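Local coordinates for C2 domain protein (Scophthalmus maximus, PDB 3W56) that binds calcium ions through the loops of a C2 domain, a membrane-targeting module like that of perforin, and may have pore-forming activity, at residues 103-107 with 125-129. Coordinates in Å, arbitrary orientation, origin at the centre of the assembly. Numbering follows the deposited sequence.
Sequences QRQIK and YMYTL
Across the interior of the C2 β-sandwich, an edge strand of one sheet (97-105) faces strand 122-130 of the other. The axes of 103-105 and 125-129 approach to 11.5 Å and run in the same general direction, with a crossing angle of -28°. Both backbones are extended, but after Q105 the first segment leaves its strand and swings across to the opposite sheet, so K107 and L129 are only 6.5 Å apart between CA atoms. Y125, Y127 and L129 project into the sandwich from alternate positions of their strand; both tyrosines adopt chi1 p with chi2 near 90°, which carries their hydroxyls across to the other sheet. R104 starts t, t and then bends (chi3 m), bringing NE to donate a hydrogen bond to Y125 OH at 2.8 Å, with the hydroxyl near the guanidinium plane; the O of water 1 accepts from R104 NH2 at 3.2 Å and is hydrogen-bonded to Y125 OH at 2.9 Å, bridging the two side chains. I106, chi1 p and chi2 t, lays CG2 over one face of the Y127 ring, CB 3.8 Å from Y127 CE1, and its CD1 meets L129 CD1 at 3.8 Å, L129 being t, p. H111 of the neighbouring strand 109-116 meets the Y127 ring, and L84 of strand 83-90, in the other sheet, touches I106 and Y125. The CA-to-CB bond of K107 points away from 125-129, although CB still lies 3.9 Å from Y127 OH; its backbone N donates to Y127 OH at 3.0 Å and its O lies 3.5 Å from L129 CB.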
ATOM      1  N   GLN A 103      -7.510  -4.948   2.232  1.00 17.81           N
ATOM      2  CA  GLN A 103      -8.712  -4.212   1.943  1.00 18.26           C
ATOM      3  C   GLN A 103      -9.288  -3.667   3.227  1.00 24.62           C
ATOM      4  O   GLN A 103      -9.398  -4.377   4.257  1.00 18.79           O
ATOM      5  CB  GLN A 103      -9.715  -5.141   1.302  1.00 22.13           C
ATOM      6  CG  GLN A 103      -9.318  -5.558  -0.099  1.00 32.90           C
ATOM      7  CD  GLN A 103     -10.490  -6.165  -0.856  1.00 38.63           C
ATOM      8  OE1 GLN A 103     -10.886  -5.660  -1.909  1.00 45.25           O
ATOM      9  NE2 GLN A 103     -11.059  -7.244  -0.310  1.00 46.24           N
ATOM     10  N   ARG A 104      -9.680  -2.407   3.169  1.00 19.59           N
ATOM     11  CA  ARG A 104     -10.172  -1.722   4.346  1.00 24.56           C
ATOM     12  C   ARG A 104     -11.167  -0.621   3.962  1.00 23.85           C
ATOM     13  O   ARG A 104     -10.893   0.158   3.065  1.00 19.66           O
ATOM     14  CB  ARG A 104      -8.980  -1.095   5.042  1.00 24.27           C
ATOM     15  CG  ARG A 104      -9.335  -0.158   6.101  1.00 24.72           C
ATOM     16  CD  ARG A 104      -8.111   0.181   6.848  1.00 23.05           C
ATOM     17  NE  ARG A 104      -7.383  -0.973   7.359  1.00 21.72           N
ATOM     18  CZ  ARG A 104      -7.815  -1.762   8.361  1.00 29.84           C
ATOM     19  NH1 ARG A 104      -8.983  -1.518   8.959  1.00 25.91           N
ATOM     20  NH2 ARG A 104      -7.067  -2.792   8.783  1.00 22.53           N
ATOM     21  N   GLN A 105     -12.277  -0.524   4.679  1.00 23.93           N
ATOM     22  CA  GLN A 105     -13.179   0.598   4.442  1.00 27.71           C
ATOM     23  C   GLN A 105     -12.609   1.821   5.127  1.00 23.63           C
ATOM     24  O   GLN A 105     -12.275   1.788   6.311  1.00 22.84           O
ATOM     25  CB  GLN A 105     -14.568   0.306   4.977  1.00 29.16           C
ATOM     26  CG  GLN A 105     -15.572  -0.177   3.917  1.00 31.60           C
ATOM     27  CD  GLN A 105     -16.878  -0.671   4.533  1.00 34.71           C
ATOM     28  OE1 GLN A 105     -16.953  -0.956   5.757  1.00 43.80           O
ATOM     29  NE2 GLN A 105     -17.918  -0.763   3.711  1.00 33.30           N
ATOM     30  N   ILE A 106     -12.488   2.925   4.383  1.00 16.48           N
ATOM     31  CA  ILE A 106     -11.894   4.105   4.977  1.00 16.57           C
ATOM     32  C   ILE A 106     -12.907   4.951   5.761  1.00 18.75           C
ATOM     33  O   ILE A 106     -14.080   5.067   5.387  1.00 20.54           O
ATOM     34  CB  ILE A 106     -11.201   4.944   3.920  1.00 12.50           C
ATOM     35  CG1 ILE A 106     -12.254   5.341   2.869  1.00 18.48           C
ATOM     36  CG2 ILE A 106     -10.140   4.113   3.251  1.00 16.96           C
ATOM     37  CD1 ILE A 106     -11.764   6.416   1.876  1.00 16.52           C
ATOM     38  N   LYS A 107     -12.427   5.492   6.865  1.00 16.96           N
ATOM     39  CA  LYS A 107     -13.206   6.212   7.854  1.00 17.44           C
ATOM     40  C   LYS A 107     -12.590   7.579   8.035  1.00 23.25           C
ATOM     41  O   LYS A 107     -11.358   7.737   7.946  1.00 20.42           O
ATOM     42  CB  LYS A 107     -13.205   5.465   9.173  1.00 25.11           C
ATOM     43  CG  LYS A 107     -13.615   4.046   8.993  1.00 22.83           C
ATOM     44  CD  LYS A 107     -15.089   3.907   8.687  1.00 23.39           C
ATOM     45  CE  LYS A 107     -15.298   2.492   8.132  1.00 31.76           C
ATOM     46  NZ  LYS A 107     -16.596   1.872   8.547  1.00 30.03           N
ATOM     47  N   TYR A 125       0.991   1.213   7.331  1.00 12.44           N
ATOM     48  CA  TYR A 125       0.632   2.411   6.548  1.00  7.60           C
ATOM     49  C   TYR A 125      -0.268   3.272   7.380  1.00 10.05           C
ATOM     50  O   TYR A 125      -0.841   2.871   8.415  1.00 11.58           O
ATOM     51  CB  TYR A 125      -0.048   1.992   5.248  1.00  7.40           C
ATOM     52  CG  TYR A 125      -1.369   1.260   5.437  1.00  9.96           C
ATOM     53  CD1 TYR A 125      -2.595   1.980   5.332  1.00 14.33           C
ATOM     54  CD2 TYR A 125      -1.418  -0.113   5.687  1.00 15.85           C
ATOM     55  CE1 TYR A 125      -3.807   1.346   5.435  1.00 13.99           C
ATOM     56  CE2 TYR A 125      -2.675  -0.784   5.812  1.00 13.12           C
ATOM     57  CZ  TYR A 125      -3.868  -0.027   5.687  1.00 14.22           C
ATOM     58  OH  TYR A 125      -5.125  -0.625   5.776  1.00 18.46           O
ATOM     59  N   MET A 126      -0.436   4.502   6.926  1.00  6.73           N
ATOM     60  CA  MET A 126      -1.294   5.435   7.581  1.00  7.82           C
ATOM     61  C   MET A 126      -2.190   5.978   6.490  1.00  9.45           C
ATOM     62  O   MET A 126      -1.813   6.030   5.311  1.00 11.40           O
ATOM     63  CB  MET A 126      -0.530   6.594   8.228  1.00 16.34           C
ATOM     64  CG  MET A 126       0.150   6.106   9.457  1.00 18.27           C
ATOM     65  SD  MET A 126       0.876   7.489  10.324  1.00 15.91           S
ATOM     66  CE  MET A 126      -0.575   8.473  10.746  1.00 18.06           C
ATOM     67  N   TYR A 127      -3.372   6.372   6.908  1.00 10.35           N
ATOM     68  CA  TYR A 127      -4.140   7.231   5.979  1.00 12.26           C
ATOM     69  C   TYR A 127      -4.907   8.248   6.726  1.00  9.90           C
ATOM     70  O   TYR A 127      -5.251   8.092   7.896  1.00 11.99           O
ATOM     71  CB  TYR A 127      -5.053   6.389   5.049  1.00 12.52           C
ATOM     72  CG  TYR A 127      -6.312   5.923   5.724  1.00  8.67           C
ATOM     73  CD1 TYR A 127      -7.467   6.724   5.738  1.00 10.19           C
ATOM     74  CD2 TYR A 127      -6.360   4.685   6.363  1.00 10.78           C
ATOM     75  CE1 TYR A 127      -8.646   6.259   6.385  1.00 13.40           C
ATOM     76  CE2 TYR A 127      -7.498   4.224   6.983  1.00 15.59           C
ATOM     77  CZ  TYR A 127      -8.636   5.024   6.992  1.00 14.98           C
ATOM     78  OH  TYR A 127      -9.746   4.513   7.651  1.00 17.06           O
ATOM     79  N   THR A 128      -5.168   9.358   6.043  1.00 14.57           N
ATOM     80  CA  THR A 128      -6.025  10.425   6.546  1.00 13.11           C
ATOM     81  C   THR A 128      -7.184  10.657   5.557  1.00 14.24           C
ATOM     82  O   THR A 128      -6.935  10.872   4.365  1.00 15.88           O
ATOM     83  CB  THR A 128      -5.214  11.723   6.742  1.00 17.49           C
ATOM     84  OG1 THR A 128      -4.326  11.549   7.872  1.00 18.88           O
ATOM     85  CG2 THR A 128      -6.149  12.873   7.088  1.00 17.65           C
ATOM     86  N   LEU A 129      -8.427  10.563   6.044  1.00 16.49           N
ATOM     87  CA  LEU A 129      -9.586  10.944   5.245  1.00 21.63           C
ATOM     88  C   LEU A 129     -10.184  12.210   5.857  1.00 14.37           C
ATOM     89  O   LEU A 129     -10.604  12.245   7.029  1.00 18.76           O
ATOM     90  CB  LEU A 129     -10.607   9.819   5.194  1.00 20.00           C
ATOM     91  CG  LEU A 129     -11.859  10.082   4.330  1.00 15.12           C
ATOM     92  CD1 LEU A 129     -11.540  10.126   2.873  1.00 21.42           C
ATOM     93  CD2 LEU A 129     -12.774   8.909   4.660  1.00 18.05           C
TER
HETATM   94  O   HOH W   1      -4.867  -3.365   6.553  1.00 14.72           O